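Local coordinates for protein 6-phosphogluconolactonase (Leishmania braziliensis, PDB 3CSS) that probably hydrolyses 6-phosphogluconolactone to 6-phosphogluconate, the second step of the oxidative pentose phosphate pathway, at residues Leu14-Leu26 / Thr48-Asp60. Residues are numbered along the deposited sequence; the frame is centred on the assembly and turned at random.
Sequences LSQMSFAAREVIL and TPKRLYEELHEKD. With PO4 (phosphate ion), chain B.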
loop_
_atom_site.group_PDB
_atom_site.type_symbol
_atom_site.label_atom_id
_atom_site.label_comp_id
_atom_site.label_asym_id
_atom_site.label_seq_id
_atom_site.Cartn_x
_atom_site.Cartn_y
_atom_site.Cartn_z
ATOM N N LEU A 14 9.929 0.192 -16.305
ATOM C CA LEU A 14 9.429 -0.515 -15.132
ATOM C C LEU A 14 10.441 -1.539 -14.586
ATOM O O LEU A 14 10.400 -1.888 -13.400
ATOM C CB LEU A 14 8.078 -1.172 -15.449
ATOM C CG LEU A 14 7.231 -1.741 -14.302
ATOM C CD1 LEU A 14 6.943 -0.732 -13.183
ATOM C CD2 LEU A 14 5.922 -2.312 -14.887
ATOM N N SER A 15 11.358 -2.010 -15.434
ATOM C CA SER A 15 12.471 -2.861 -14.962
ATOM C C SER A 15 13.320 -2.125 -13.928
ATOM O O SER A 15 13.620 -2.644 -12.850
ATOM C CB SER A 15 13.348 -3.335 -16.129
ATOM O OG SER A 15 12.591 -4.095 -17.068
ATOM N N GLN A 16 13.697 -0.899 -14.262
ATOM C CA GLN A 16 14.488 -0.070 -13.363
ATOM C C GLN A 16 13.699 0.271 -12.109
ATOM O O GLN A 16 14.247 0.280 -11.011
ATOM C CB GLN A 16 14.902 1.200 -14.097
ATOM C CG GLN A 16 15.813 2.114 -13.339
ATOM C CD GLN A 16 16.327 3.258 -14.208
ATOM O OE1 GLN A 16 15.806 3.508 -15.308
ATOM N NE2 GLN A 16 17.373 3.936 -13.734
ATOM N N MET A 17 12.415 0.571 -12.269
ATOM C CA MET A 17 11.577 0.885 -11.128
ATOM C C MET A 17 11.518 -0.288 -10.160
ATOM O O MET A 17 11.668 -0.118 -8.959
ATOM C CB MET A 17 10.169 1.219 -11.600
ATOM C CG MET A 17 9.310 1.747 -10.510
ATOM S SD MET A 17 7.726 2.206 -11.196
ATOM C CE MET A 17 8.221 3.631 -12.162
ATOM N N SER A 18 11.292 -1.474 -10.703
ATOM C CA SER A 18 11.159 -2.682 -9.886
ATOM C C SER A 18 12.465 -3.017 -9.168
ATOM O O SER A 18 12.440 -3.371 -8.003
ATOM C CB SER A 18 10.681 -3.840 -10.744
ATOM O OG SER A 18 9.455 -3.474 -11.398
ATOM N N PHE A 19 13.597 -2.860 -9.854
ATOM C CA PHE A 19 14.921 -3.098 -9.244
ATOM C C PHE A 19 15.175 -2.125 -8.102
ATOM O O PHE A 19 15.698 -2.516 -7.069
ATOM C CB PHE A 19 16.083 -2.970 -10.253
ATOM C CG PHE A 19 16.030 -3.914 -11.417
ATOM C CD1 PHE A 19 15.212 -5.017 -11.437
ATOM C CD2 PHE A 19 16.861 -3.693 -12.502
ATOM C CE1 PHE A 19 15.202 -5.857 -12.529
ATOM C CE2 PHE A 19 16.843 -4.527 -13.575
ATOM C CZ PHE A 19 16.027 -5.601 -13.574
ATOM N N ALA A 20 14.800 -0.857 -8.287
ATOM C CA ALA A 20 14.976 0.163 -7.240
ATOM C C ALA A 20 14.153 -0.129 -5.988
ATOM O O ALA A 20 14.654 0.047 -4.876
ATOM C CB ALA A 20 14.644 1.563 -7.784
ATOM N N ALA A 21 12.914 -0.595 -6.167
ATOM C CA ALA A 21 12.030 -0.950 -5.036
ATOM C C ALA A 21 12.624 -2.157 -4.308
ATOM O O ALA A 21 12.690 -2.197 -3.083
ATOM C CB ALA A 21 10.615 -1.245 -5.514
ATOM N N ARG A 22 13.092 -3.129 -5.086
ATOM C CA ARG A 22 13.712 -4.319 -4.502
ATOM C C ARG A 22 14.891 -3.955 -3.594
ATOM O O ARG A 22 15.026 -4.510 -2.498
ATOM C CB ARG A 22 14.144 -5.301 -5.602
ATOM C CG ARG A 22 14.829 -6.565 -5.073
ATOM C CD ARG A 22 15.083 -7.556 -6.197
ATOM N NE ARG A 22 16.006 -8.613 -5.776
ATOM C CZ ARG A 22 17.327 -8.601 -5.963
ATOM N NH1 ARG A 22 17.923 -7.604 -6.605
ATOM N NH2 ARG A 22 18.065 -9.611 -5.512
ATOM N N GLU A 23 15.733 -3.039 -4.049
ATOM C CA GLU A 23 16.894 -2.599 -3.261
ATOM C C GLU A 23 16.514 -2.024 -1.898
ATOM O O GLU A 23 17.180 -2.288 -0.904
ATOM C CB GLU A 23 17.735 -1.577 -4.043
ATOM C CG GLU A 23 18.578 -2.196 -5.154
ATOM C CD GLU A 23 19.427 -3.372 -4.665
ATOM O OE1 GLU A 23 20.048 -3.258 -3.578
ATOM O OE2 GLU A 23 19.464 -4.417 -5.354
ATOM N N VAL A 24 15.442 -1.239 -1.855
ATOM C CA VAL A 24 14.944 -0.691 -0.595
ATOM C C VAL A 24 14.516 -1.812 0.366
ATOM O O VAL A 24 14.893 -1.818 1.539
ATOM C CB VAL A 24 13.769 0.275 -0.817
ATOM C CG1 VAL A 24 13.196 0.726 0.546
ATOM C CG2 VAL A 24 14.197 1.484 -1.666
ATOM N N ILE A 25 13.765 -2.782 -0.146
ATOM C CA ILE A 25 13.338 -3.930 0.651
ATOM C C ILE A 25 14.541 -4.715 1.188
ATOM O O ILE A 25 14.617 -5.012 2.394
ATOM C CB ILE A 25 12.398 -4.848 -0.156
ATOM C CG1 ILE A 25 11.097 -4.100 -0.469
ATOM C CG2 ILE A 25 12.117 -6.132 0.613
ATOM C CD1 ILE A 25 10.261 -4.731 -1.598
ATOM N N LEU A 26 15.496 -5.035 0.313
ATOM C CA LEU A 26 16.681 -5.803 0.746
ATOM C C LEU A 26 17.561 -5.044 1.741
ATOM O O LEU A 26 18.156 -5.659 2.621
ATOM C CB LEU A 26 17.530 -6.228 -0.448
ATOM C CG LEU A 26 16.866 -7.140 -1.476
ATOM C CD1 LEU A 26 17.838 -7.452 -2.596
ATOM C CD2 LEU A 26 16.306 -8.405 -0.848
ATOM N N THR A 48 1.190 -2.427 -11.280
ATOM C CA THR A 48 2.545 -1.862 -11.234
ATOM C C THR A 48 3.582 -2.715 -10.450
ATOM O O THR A 48 4.648 -2.975 -10.973
ATOM C CB THR A 48 2.512 -0.430 -10.686
ATOM O OG1 THR A 48 1.558 0.340 -11.438
ATOM C CG2 THR A 48 3.907 0.216 -10.779
ATOM N N PRO A 49 3.256 -3.172 -9.229
ATOM C CA PRO A 49 4.202 -3.958 -8.395
ATOM C C PRO A 49 4.309 -5.456 -8.737
ATOM O O PRO A 49 5.136 -6.167 -8.166
ATOM C CB PRO A 49 3.611 -3.807 -6.998
ATOM C CG PRO A 49 2.149 -3.786 -7.268
ATOM C CD PRO A 49 1.982 -2.961 -8.501
ATOM N N LYS A 50 3.497 -5.934 -9.683
ATOM C CA LYS A 50 3.569 -7.331 -10.068
ATOM C C LYS A 50 5.005 -7.740 -10.455
ATOM O O LYS A 50 5.485 -8.797 -10.044
ATOM C CB LYS A 50 2.607 -7.594 -11.223
ATOM C CG LYS A 50 2.571 -9.051 -11.671
ATOM C CD LYS A 50 1.534 -9.294 -12.744
ATOM C CE LYS A 50 1.873 -8.647 -14.045
ATOM N NZ LYS A 50 1.050 -9.255 -15.159
ATOM N N ARG A 51 5.675 -6.918 -11.251
ATOM C CA ARG A 51 7.011 -7.300 -11.670
ATOM C C ARG A 51 8.008 -7.299 -10.508
ATOM O O ARG A 51 8.831 -8.206 -10.447
ATOM C CB ARG A 51 7.473 -6.498 -12.867
ATOM C CG ARG A 51 6.746 -6.944 -14.101
ATOM C CD ARG A 51 6.698 -5.847 -15.090
ATOM N NE ARG A 51 8.047 -5.392 -15.376
ATOM C CZ ARG A 51 8.370 -4.726 -16.470
ATOM N NH1 ARG A 51 7.425 -4.438 -17.349
ATOM N NH2 ARG A 51 9.620 -4.356 -16.670
ATOM N N LEU A 52 7.877 -6.371 -9.558
ATOM C CA LEU A 52 8.673 -6.418 -8.331
ATOM C C LEU A 52 8.509 -7.754 -7.608
ATOM O O LEU A 52 9.493 -8.396 -7.220
ATOM C CB LEU A 52 8.276 -5.282 -7.398
ATOM C CG LEU A 52 8.842 -5.304 -5.983
ATOM C CD1 LEU A 52 10.375 -5.234 -5.985
ATOM C CD2 LEU A 52 8.226 -4.161 -5.169
ATOM N N TYR A 53 7.266 -8.165 -7.415
ATOM C CA TYR A 53 6.975 -9.413 -6.736
ATOM C C TYR A 53 7.602 -10.620 -7.454
ATOM O O TYR A 53 8.177 -11.503 -6.808
ATOM C CB TYR A 53 5.471 -9.586 -6.527
ATOM C CG TYR A 53 4.805 -8.436 -5.784
ATOM C CD1 TYR A 53 5.547 -7.541 -4.978
ATOM C CD2 TYR A 53 3.440 -8.249 -5.868
ATOM C CE1 TYR A 53 4.939 -6.498 -4.317
ATOM C CE2 TYR A 53 2.815 -7.186 -5.193
ATOM C CZ TYR A 53 3.566 -6.313 -4.432
ATOM O OH TYR A 53 2.959 -5.251 -3.779
ATOM N N GLU A 54 7.515 -10.630 -8.780
ATOM C CA GLU A 54 8.120 -11.684 -9.582
ATOM C C GLU A 54 9.633 -11.715 -9.379
ATOM O O GLU A 54 10.242 -12.788 -9.265
ATOM C CB GLU A 54 7.748 -11.492 -11.059
ATOM C CG GLU A 54 6.267 -11.730 -11.328
ATOM C CD GLU A 54 5.880 -11.505 -12.758
ATOM O OE1 GLU A 54 6.753 -11.102 -13.551
ATOM O OE2 GLU A 54 4.707 -11.751 -13.085
ATOM N N GLU A 55 10.239 -10.535 -9.333
ATOM C CA GLU A 55 11.683 -10.437 -9.142
ATOM C C GLU A 55 12.085 -10.923 -7.748
ATOM O O GLU A 55 13.056 -11.657 -7.605
ATOM C CB GLU A 55 12.182 -9.018 -9.379
ATOM C CG GLU A 55 13.696 -8.907 -9.343
ATOM C CD GLU A 55 14.182 -7.677 -10.028
ATOM O OE1 GLU A 55 13.328 -6.930 -10.563
ATOM O OE2 GLU A 55 15.413 -7.461 -10.040
ATOM N N LEU A 56 11.343 -10.524 -6.715
ATOM C CA LEU A 56 11.571 -11.075 -5.373
ATOM C C LEU A 56 11.452 -12.605 -5.353
ATOM O O LEU A 56 12.233 -13.309 -4.694
ATOM C CB LEU A 56 10.572 -10.486 -4.381
ATOM C CG LEU A 56 10.738 -8.999 -4.068
ATOM C CD1 LEU A 56 9.507 -8.499 -3.274
ATOM C CD2 LEU A 56 12.053 -8.708 -3.305
ATOM N N HIS A 57 10.475 -13.131 -6.080
ATOM C CA HIS A 57 10.296 -14.585 -6.142
ATOM C C HIS A 57 11.506 -15.308 -6.762
ATOM O O HIS A 57 11.913 -16.386 -6.293
ATOM C CB HIS A 57 9.040 -14.943 -6.916
ATOM C CG HIS A 57 8.745 -16.409 -6.917
ATOM N ND1 HIS A 57 9.298 -17.267 -7.840
ATOM C CD2 HIS A 57 7.997 -17.173 -6.088
ATOM C CE1 HIS A 57 8.875 -18.498 -7.596
ATOM N NE2 HIS A 57 8.078 -18.464 -6.539
ATOM N N GLU A 58 12.064 -14.715 -7.816
ATOM C CA GLU A 58 13.188 -15.315 -8.518
ATOM C C GLU A 58 14.514 -15.171 -7.788
ATOM O O GLU A 58 15.338 -16.083 -7.843
ATOM C CB GLU A 58 13.299 -14.720 -9.919
ATOM C CG GLU A 58 12.102 -15.031 -10.787
ATOM C CD GLU A 58 11.763 -16.524 -10.775
ATOM O OE1 GLU A 58 12.658 -17.327 -11.146
ATOM O OE2 GLU A 58 10.618 -16.885 -10.390
ATOM N N LYS A 59 14.713 -14.050 -7.099
ATOM C CA LYS A 59 16.026 -13.697 -6.556
ATOM C C LYS A 59 16.163 -13.875 -5.042
ATOM O O LYS A 59 17.255 -14.174 -4.553
ATOM C CB LYS A 59 16.370 -12.250 -6.908
ATOM C CG LYS A 59 16.360 -11.902 -8.398
ATOM C CD LYS A 59 17.370 -12.705 -9.193
ATOM C CE LYS A 59 17.460 -12.222 -10.635
ATOM N NZ LYS A 59 18.243 -13.144 -11.499
ATOM N N ASP A 60 15.077 -13.680 -4.295
ATOM C CA ASP A 60 15.162 -13.539 -2.843
ATOM C C ASP A 60 14.300 -14.528 -2.070
ATOM O O ASP A 60 14.035 -14.325 -0.871
ATOM C CB ASP A 60 14.754 -12.117 -2.468
ATOM C CG ASP A 60 15.528 -11.069 -3.242
ATOM O OD1 ASP A 60 16.777 -11.095 -3.220
ATOM O OD2 ASP A 60 14.885 -10.211 -3.877
HETATM P P PO4 B . 4.822 -11.047 -16.511
HETATM O O1 PO4 B . 4.648 -12.433 -17.095
HETATM O O2 PO4 B . 6.215 -10.975 -15.963
HETATM O O3 PO4 B . 3.845 -10.882 -15.360
HETATM O O4 PO4 B . 4.585 -9.957 -17.510
HETATM O O HOH W 1 6.764 -3.910 -10.248
#
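Helices 14-26 and 50-59 run in the same general direction and cross at -58°, their axes 8.8 Å apart at closest approach and Ser18 lying nearest Leu52. Small Ser18 and Ala21 probably help the helices to approach: Leu52 fits its forked end against the first helix, CD1 lying 3.4 Å from Ser18 O and CD2 3.8 Å from Ala21 CB. Further along, Ile25 CD1 meets Leu52 CD2 tip to tip and also touches Leu56 CD1, while Leu56 CD2 packs on the aliphatic CG of Arg22. The Arg22 chain is extended from CG to NE, with CG anti to the backbone N (chi1 179°), and this stretch carries the guanidinium to the C-terminal end of the second helix. There it forms a side-on, two-pronged salt bridge with Asp60: NE bonds OD2 at 2.7 Å on that oxygen's syn lone pair and NH2 bonds OD1 at 3.0 Å, the two flat groups nearly coplanar. Leu26 CD1 lies over one guanidinium face and Lys59 CG over the rim of the opposite one, which probably helps to fix its rotation. At the other end, in the conformer described, Leu14 CB lies 3.6 Å above the plane of the Arg51 guanidinium, over its centre. Near this end a water bridges the segments, giving a hydrogen bond to Ser18 OG and taking one from Leu52 N; Ser18 OG itself donates to Leu14 O at 2.7 Å. The first helix lies on strands 252-257 and 214-219 through Met17, and Thr48 touches Leu218; the second helix packs on helix 87-96 through Tyr53 and His57. Helix 14-30 follows strand 7-10 and helix 50-59 follows strand 39-43, successive beta-alpha units of a mostly parallel sheet, consistent with the family's Rossmann-like fold.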